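Local coordinates for protein carbohydrate kinase, FGGY (Rhodospirillum rubrum, PDB 3IFR) that probably transfers phosphate from ATP to D-xylulose, as a sugar kinase of the FGGY family, at residues 77-86 / 237-248; 356-364 / 488-497. All coordinates share one frame; numbering follows the deposited sequence.

Contact 1: 77-86 / 237-248; sequences PGGICVTGML and LPVYGGAADHIA
Ile80 and Val239 run alongside each other in the same direction, their CG2 methyls 3.6 Å apart. Leu237 extends this patch, its CD2 resting 3.9 Å from Ile80 CG2. Strands 77-84 and 238-240 run parallel, their short axes 30° apart. Ile80 N donates to Pro238 O, and Tyr240 N reaches Ile80 O at 3.1 Å in a nearly straight bond. After Tyr240 the pairing is interrupted, and a water bridges Tyr240 O and Val82 N. It resumes where Ala243 N bonds to Val82 O at 2.9 Å. Thr83 turns OG1 away from its backbone N (chi1 178°), which brings the hydroxyl to Ala243 O at 2.7 Å, above the carbonyl plane. Cys81 SG and Thr83 CB pack on the Ala243 methyl. Asp245 N donates to Gly84 O at 3.2 Å. Leu86 and Asp245 pass one another running opposite ways, Leu86 CD2 alongside Asp245 OD1. Leu86 CD1 meets Ala244 CB at 3.6 Å, and CD2 lies at the edge of the His246 ring. A second water links Asp245 OD1 to Leu86 N. With an alanine in place of Asp245, that water would probably lose its carboxylate acceptor and hold Leu86 N less firmly. His246 lies near a bound phosphate. Strand 77-84 sits between strands 8-14 and 238-244 of the actin-like N-terminal domain. Helix 437-448 packs on Cys81, Thr83 and Tyr240, and helix 163-172 on Val82 and Val239.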
# COMPACT_ATOMS: atom_id res chain seq x y z
N PRO A 77 14.07 -24.41 -1.66
CA PRO A 77 13.91 -22.99 -2.00
C PRO A 77 15.10 -22.47 -2.80
O PRO A 77 16.24 -22.77 -2.44
CB PRO A 77 13.84 -22.32 -0.62
CG PRO A 77 14.46 -23.30 0.29
CD PRO A 77 13.96 -24.59 -0.20
N GLY A 78 14.83 -21.68 -3.83
CA GLY A 78 15.85 -21.27 -4.78
C GLY A 78 16.09 -19.78 -4.79
O GLY A 78 17.02 -19.30 -5.43
N GLY A 79 15.25 -19.04 -4.07
CA GLY A 79 15.45 -17.62 -3.86
C GLY A 79 14.43 -17.09 -2.87
O GLY A 79 13.41 -17.72 -2.63
N ILE A 80 14.71 -15.94 -2.26
CA ILE A 80 13.74 -15.34 -1.33
C ILE A 80 13.63 -13.85 -1.61
O ILE A 80 14.63 -13.20 -1.92
CB ILE A 80 14.17 -15.55 0.12
CG1 ILE A 80 13.25 -14.78 1.05
CG2 ILE A 80 15.58 -15.08 0.30
CD1 ILE A 80 13.25 -15.32 2.43
N CYS A 81 12.43 -13.31 -1.55
CA CYS A 81 12.27 -11.85 -1.59
C CYS A 81 11.53 -11.38 -0.32
O CYS A 81 10.54 -12.01 0.13
CB CYS A 81 11.55 -11.38 -2.87
SG CYS A 81 11.19 -9.58 -2.95
N VAL A 82 12.01 -10.30 0.26
CA VAL A 82 11.37 -9.75 1.45
C VAL A 82 10.64 -8.44 1.10
O VAL A 82 11.23 -7.51 0.54
CB VAL A 82 12.41 -9.45 2.54
CG1 VAL A 82 11.74 -8.95 3.80
CG2 VAL A 82 13.25 -10.70 2.86
N THR A 83 9.37 -8.36 1.49
CA THR A 83 8.58 -7.15 1.38
C THR A 83 8.11 -6.76 2.82
O THR A 83 8.33 -7.51 3.79
CB THR A 83 7.41 -7.42 0.41
OG1 THR A 83 6.56 -6.27 0.28
CG2 THR A 83 6.57 -8.59 0.92
N GLY A 84 7.51 -5.58 2.95
CA GLY A 84 6.93 -5.14 4.20
C GLY A 84 6.42 -3.71 4.09
O GLY A 84 6.50 -3.08 3.04
N MSE A 85 5.90 -3.17 5.19
CA MSE A 85 5.38 -1.80 5.16
C MSE A 85 6.49 -0.75 4.93
O MSE A 85 7.65 -0.98 5.24
CB MSE A 85 4.55 -1.54 6.42
CG MSE A 85 5.33 -0.95 7.60
SE MSE A 85 6.77 -2.03 8.44
CE MSE A 85 5.74 -3.18 9.70
N LEU A 86 6.13 0.39 4.36
CA LEU A 86 7.09 1.48 4.16
C LEU A 86 6.33 2.82 4.13
O LEU A 86 5.10 2.86 3.98
CB LEU A 86 7.88 1.30 2.83
CG LEU A 86 7.15 1.53 1.49
CD1 LEU A 86 8.12 1.58 0.30
CD2 LEU A 86 6.07 0.45 1.25
N LEU A 237 21.63 -19.00 -0.26
CA LEU A 237 20.38 -18.71 -0.95
C LEU A 237 20.32 -17.30 -1.51
O LEU A 237 20.45 -16.32 -0.75
CB LEU A 237 19.21 -18.85 0.01
CG LEU A 237 17.88 -18.89 -0.72
CD1 LEU A 237 17.85 -20.18 -1.53
CD2 LEU A 237 16.62 -18.81 0.23
N PRO A 238 20.06 -17.17 -2.82
CA PRO A 238 19.91 -15.81 -3.36
C PRO A 238 18.79 -15.01 -2.69
O PRO A 238 17.64 -15.48 -2.56
CB PRO A 238 19.59 -16.04 -4.83
CG PRO A 238 20.19 -17.40 -5.11
CD PRO A 238 19.95 -18.20 -3.87
N VAL A 239 19.12 -13.78 -2.32
CA VAL A 239 18.13 -12.86 -1.80
C VAL A 239 17.98 -11.66 -2.73
O VAL A 239 18.96 -11.00 -3.06
CB VAL A 239 18.54 -12.32 -0.44
CG1 VAL A 239 17.47 -11.38 0.09
CG2 VAL A 239 18.78 -13.49 0.53
N TYR A 240 16.76 -11.39 -3.16
CA TYR A 240 16.43 -10.31 -4.10
C TYR A 240 16.27 -8.97 -3.41
O TYR A 240 16.31 -8.90 -2.18
CB TYR A 240 15.17 -10.68 -4.89
CG TYR A 240 15.53 -11.75 -5.88
CD1 TYR A 240 15.43 -13.10 -5.55
CD2 TYR A 240 16.11 -11.40 -7.10
CE1 TYR A 240 15.82 -14.08 -6.45
CE2 TYR A 240 16.52 -12.36 -7.99
CZ TYR A 240 16.38 -13.70 -7.67
OH TYR A 240 16.79 -14.63 -8.58
N GLY A 241 16.15 -7.91 -4.19
CA GLY A 241 15.88 -6.61 -3.65
C GLY A 241 14.61 -6.66 -2.81
O GLY A 241 13.67 -7.38 -3.14
N GLY A 242 14.56 -5.89 -1.73
CA GLY A 242 13.31 -5.77 -1.00
C GLY A 242 12.23 -5.07 -1.82
O GLY A 242 12.53 -4.23 -2.68
N ALA A 243 11.00 -5.41 -1.51
CA ALA A 243 9.86 -5.04 -2.28
C ALA A 243 8.91 -4.24 -1.46
O ALA A 243 8.63 -4.59 -0.38
CB ALA A 243 9.21 -6.26 -2.78
N ALA A 244 8.43 -3.15 -1.98
CA ALA A 244 7.42 -2.39 -1.30
C ALA A 244 6.07 -3.14 -1.17
O ALA A 244 5.54 -3.53 -2.12
CB ALA A 244 7.24 -1.08 -1.95
N ASP A 245 5.54 -3.31 0.03
CA ASP A 245 4.36 -4.14 0.22
C ASP A 245 3.13 -3.89 -0.63
O ASP A 245 2.61 -4.81 -1.16
CB ASP A 245 4.00 -4.37 1.68
CG ASP A 245 3.47 -3.16 2.38
OD1 ASP A 245 3.48 -2.06 1.88
OD2 ASP A 245 3.02 -3.32 3.46
N HIS A 246 2.67 -2.66 -0.77
CA HIS A 246 1.50 -2.43 -1.56
C HIS A 246 1.70 -2.67 -3.06
O HIS A 246 0.82 -3.12 -3.70
CB HIS A 246 0.83 -1.07 -1.23
CG HIS A 246 1.64 0.11 -1.61
ND1 HIS A 246 2.85 0.39 -1.04
CD2 HIS A 246 1.42 1.10 -2.49
CE1 HIS A 246 3.34 1.49 -1.56
NE2 HIS A 246 2.49 1.94 -2.44
N ILE A 247 2.88 -2.41 -3.57
CA ILE A 247 3.26 -2.72 -4.93
C ILE A 247 3.33 -4.25 -5.19
O ILE A 247 2.87 -4.72 -6.23
CB ILE A 247 4.61 -2.06 -5.35
CG1 ILE A 247 4.67 -0.61 -4.83
CG2 ILE A 247 4.74 -2.09 -6.89
CD1 ILE A 247 3.52 0.23 -5.37
N ALA A 248 3.88 -5.01 -4.25
CA ALA A 248 3.92 -6.46 -4.41
C ALA A 248 2.50 -6.98 -4.39
O ALA A 248 2.17 -7.91 -5.13
CB ALA A 248 4.76 -7.12 -3.33
O HOH W 1 14.50 -9.29 -0.35
O HOH W 2 2.97 0.21 3.60

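Contact 2: 356-364 / 488-497; sequences DPFASGTFT and LYATLHPFFH
Ala359 and Phe496 bring the two backbones closest, with CA atoms 5.8 Å apart, while strand 362-364 crosses the axis of helix 488-496 at 119° and a distance of 11.3 Å. Phe496 carries much of the contact. Ala359 CA sits over one face of its ring in a CH-pi contact, 3.9 Å from the centroid and 16° off the normal. Ser360 N lies over the same face, nearer the rim. Leu492 O of the preceding helical turn lies over the opposite face, so the ring is held between loop and helix. Thr362 OG1 comes in at the ring edge, 3.8 Å from Phe496 CZ. That hydroxyl donates to Ser360 O, which fixes its rotation. Strand 362-364 pairs antiparallel with strand 342-344 in a small sheet of the C-terminal half of the FGGY kinase, and helix 475-496, the last of the chain, packs against it. Leu488 makes both links: it touches Val342 and Leu344, and its CD2 meets Thr364 CG2 tip to tip at a tight 3.5 Å. Thr362 CG2 and Leu492 CD1 also meet tip to tip, at 3.7 Å. Tyr489 extends CG opposite its backbone N (chi1 -178°), and the ring reaches out along the loop. Its edge receives the Ala359 methyl, 3.8 Å from CE1, and Pro357 CG lies near the ring plane by OH. Ala359 CB is shared, since it also touches Phe496 CE2. Glu350 touches both Pro357 and Tyr489. The helix is kinked around Pro494, and His497 leaves helical geometry just after Phe496.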
# COMPACT_ATOMS: atom_id res chain seq x y z
N ASP A 356 -6.82 16.13 -0.47
CA ASP A 356 -6.44 17.32 0.25
C ASP A 356 -6.92 17.55 1.69
O ASP A 356 -6.20 17.21 2.58
CB ASP A 356 -6.73 18.56 -0.57
CG ASP A 356 -5.99 19.79 -0.04
OD1 ASP A 356 -6.55 20.54 0.79
OD2 ASP A 356 -4.87 20.02 -0.50
N PRO A 357 -8.07 18.17 1.92
CA PRO A 357 -8.28 18.92 3.14
C PRO A 357 -8.91 18.11 4.21
O PRO A 357 -9.09 16.91 4.05
CB PRO A 357 -9.38 19.86 2.72
CG PRO A 357 -10.24 19.02 2.11
CD PRO A 357 -9.40 17.98 1.34
N PHE A 358 -9.31 18.82 5.27
CA PHE A 358 -10.28 18.29 6.20
C PHE A 358 -11.74 18.70 5.92
O PHE A 358 -12.34 19.56 6.51
CB PHE A 358 -9.83 18.29 7.64
CG PHE A 358 -9.08 17.06 8.00
CD1 PHE A 358 -9.34 16.38 9.18
CD2 PHE A 358 -8.16 16.54 7.13
CE1 PHE A 358 -8.66 15.21 9.52
CE2 PHE A 358 -7.47 15.35 7.45
CZ PHE A 358 -7.73 14.70 8.66
N ALA A 359 -12.23 18.02 4.90
CA ALA A 359 -13.60 17.94 4.53
C ALA A 359 -14.19 16.89 5.46
O ALA A 359 -13.46 16.15 6.05
CB ALA A 359 -13.66 17.49 3.14
N SER A 360 -15.49 16.83 5.59
CA SER A 360 -16.03 15.83 6.47
C SER A 360 -17.17 15.12 5.83
O SER A 360 -17.72 15.60 4.90
CB SER A 360 -16.50 16.50 7.71
OG SER A 360 -17.23 17.60 7.32
N GLY A 361 -17.52 13.97 6.35
CA GLY A 361 -18.65 13.20 5.83
C GLY A 361 -19.88 14.06 5.65
O GLY A 361 -20.25 14.84 6.54
N THR A 362 -20.49 13.96 4.47
CA THR A 362 -21.72 14.70 4.19
C THR A 362 -22.83 13.85 3.57
O THR A 362 -22.59 13.11 2.64
CB THR A 362 -21.39 15.88 3.30
OG1 THR A 362 -20.33 16.62 3.90
CG2 THR A 362 -22.60 16.77 3.11
N PHE A 363 -24.05 13.95 4.08
CA PHE A 363 -25.18 13.38 3.38
C PHE A 363 -26.13 14.50 3.10
O PHE A 363 -26.40 15.30 3.99
CB PHE A 363 -25.91 12.33 4.22
CG PHE A 363 -25.18 11.03 4.30
CD1 PHE A 363 -25.44 10.03 3.41
CD2 PHE A 363 -24.26 10.80 5.30
CE1 PHE A 363 -24.80 8.82 3.50
CE2 PHE A 363 -23.61 9.59 5.36
CZ PHE A 363 -23.89 8.60 4.45
N THR A 364 -26.65 14.56 1.89
CA THR A 364 -27.50 15.67 1.50
C THR A 364 -28.59 15.18 0.56
O THR A 364 -28.46 14.12 -0.03
CB THR A 364 -26.69 16.75 0.84
OG1 THR A 364 -27.48 17.94 0.81
CG2 THR A 364 -26.31 16.33 -0.58
N LEU A 488 -21.01 19.06 -5.14
CA LEU A 488 -21.28 19.10 -3.70
C LEU A 488 -20.00 19.57 -2.99
O LEU A 488 -20.01 20.56 -2.28
CB LEU A 488 -21.76 17.76 -3.16
CG LEU A 488 -22.16 17.77 -1.68
CD1 LEU A 488 -22.99 19.01 -1.28
CD2 LEU A 488 -22.91 16.47 -1.34
N TYR A 489 -18.89 18.90 -3.29
CA TYR A 489 -17.61 19.22 -2.68
C TYR A 489 -17.09 20.62 -2.99
O TYR A 489 -16.60 21.31 -2.09
CB TYR A 489 -16.56 18.23 -3.12
CG TYR A 489 -15.25 18.50 -2.49
CD1 TYR A 489 -15.10 18.39 -1.12
CD2 TYR A 489 -14.16 18.90 -3.24
CE1 TYR A 489 -13.90 18.64 -0.50
CE2 TYR A 489 -12.95 19.16 -2.64
CZ TYR A 489 -12.82 19.02 -1.27
OH TYR A 489 -11.61 19.28 -0.66
N ALA A 490 -17.16 21.02 -4.24
CA ALA A 490 -16.77 22.37 -4.59
C ALA A 490 -17.65 23.41 -3.86
O ALA A 490 -17.20 24.45 -3.44
CB ALA A 490 -16.81 22.57 -6.10
N THR A 491 -18.92 23.10 -3.70
CA THR A 491 -19.81 24.03 -3.05
C THR A 491 -19.53 24.12 -1.55
O THR A 491 -19.57 25.20 -0.97
CB THR A 491 -21.29 23.65 -3.28
OG1 THR A 491 -21.60 23.76 -4.68
CG2 THR A 491 -22.21 24.58 -2.52
N LEU A 492 -19.26 22.97 -0.93
CA LEU A 492 -19.01 22.90 0.51
C LEU A 492 -17.57 23.23 0.90
O LEU A 492 -17.24 23.23 2.07
CB LEU A 492 -19.37 21.52 1.05
CG LEU A 492 -20.85 21.16 1.12
CD1 LEU A 492 -21.04 19.72 1.60
CD2 LEU A 492 -21.60 22.13 2.05
N HIS A 493 -16.70 23.49 -0.07
CA HIS A 493 -15.30 23.79 0.25
C HIS A 493 -15.07 24.97 1.21
O HIS A 493 -14.50 24.79 2.26
CB HIS A 493 -14.43 23.94 -1.00
CG HIS A 493 -12.97 23.89 -0.71
ND1 HIS A 493 -12.32 22.72 -0.38
CD2 HIS A 493 -12.03 24.87 -0.66
CE1 HIS A 493 -11.04 22.98 -0.15
NE2 HIS A 493 -10.84 24.27 -0.31
N PRO A 494 -15.52 26.18 0.83
CA PRO A 494 -15.35 27.39 1.66
C PRO A 494 -15.90 27.17 3.05
O PRO A 494 -15.25 27.52 4.04
CB PRO A 494 -16.23 28.43 0.96
CG PRO A 494 -16.45 27.92 -0.40
CD PRO A 494 -16.35 26.44 -0.36
N PHE A 495 -17.10 26.59 3.10
CA PHE A 495 -17.72 26.23 4.37
C PHE A 495 -16.86 25.28 5.23
O PHE A 495 -16.89 25.36 6.45
CB PHE A 495 -19.09 25.63 4.11
CG PHE A 495 -19.72 25.10 5.33
CD1 PHE A 495 -20.54 25.89 6.10
CD2 PHE A 495 -19.46 23.81 5.74
CE1 PHE A 495 -21.08 25.43 7.25
CE2 PHE A 495 -20.02 23.32 6.88
CZ PHE A 495 -20.83 24.14 7.64
N PHE A 496 -16.12 24.37 4.60
CA PHE A 496 -15.27 23.41 5.32
C PHE A 496 -14.02 24.11 5.82
O PHE A 496 -13.35 23.63 6.74
CB PHE A 496 -14.77 22.27 4.41
CG PHE A 496 -15.78 21.20 4.09
CD1 PHE A 496 -16.75 20.83 4.99
CD2 PHE A 496 -15.73 20.55 2.86
CE1 PHE A 496 -17.65 19.83 4.69
CE2 PHE A 496 -16.65 19.56 2.55
CZ PHE A 496 -17.60 19.20 3.48
N HIS A 497 -13.64 25.21 5.18
CA HIS A 497 -12.39 25.89 5.56
C HIS A 497 -12.69 27.25 6.17
O HIS A 497 -11.81 28.09 6.29
CB HIS A 497 -11.39 25.95 4.39
CG HIS A 497 -11.01 24.60 3.86
ND1 HIS A 497 -10.12 23.78 4.52
CD2 HIS A 497 -11.44 23.91 2.78
CE1 HIS A 497 -10.00 22.64 3.84
NE2 HIS A 497 -10.79 22.70 2.79

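From the N terminus, strand 77-84 is reached first. Contact 1 closes a loop of 150 residues when strand 238-244 returns to lie beside it in the six-stranded sheet of the N-terminal domain. The chain then lays down the first three strands of the second six-stranded sheet. Contact 2 opens at 356-364. The other three strands, 403-407, 428-432 and 463-468, lie inside its loop, which closes when helix 475-496 comes back to the small two-stranded sheet. The two loops are in series and neither nest nor cross. The centres of contact 1 and contact 2 are about 41 Å apart, their nearest atoms about 17 Å. Contact 1 is buried; contact 2 lies at the surface, across the chain's centre.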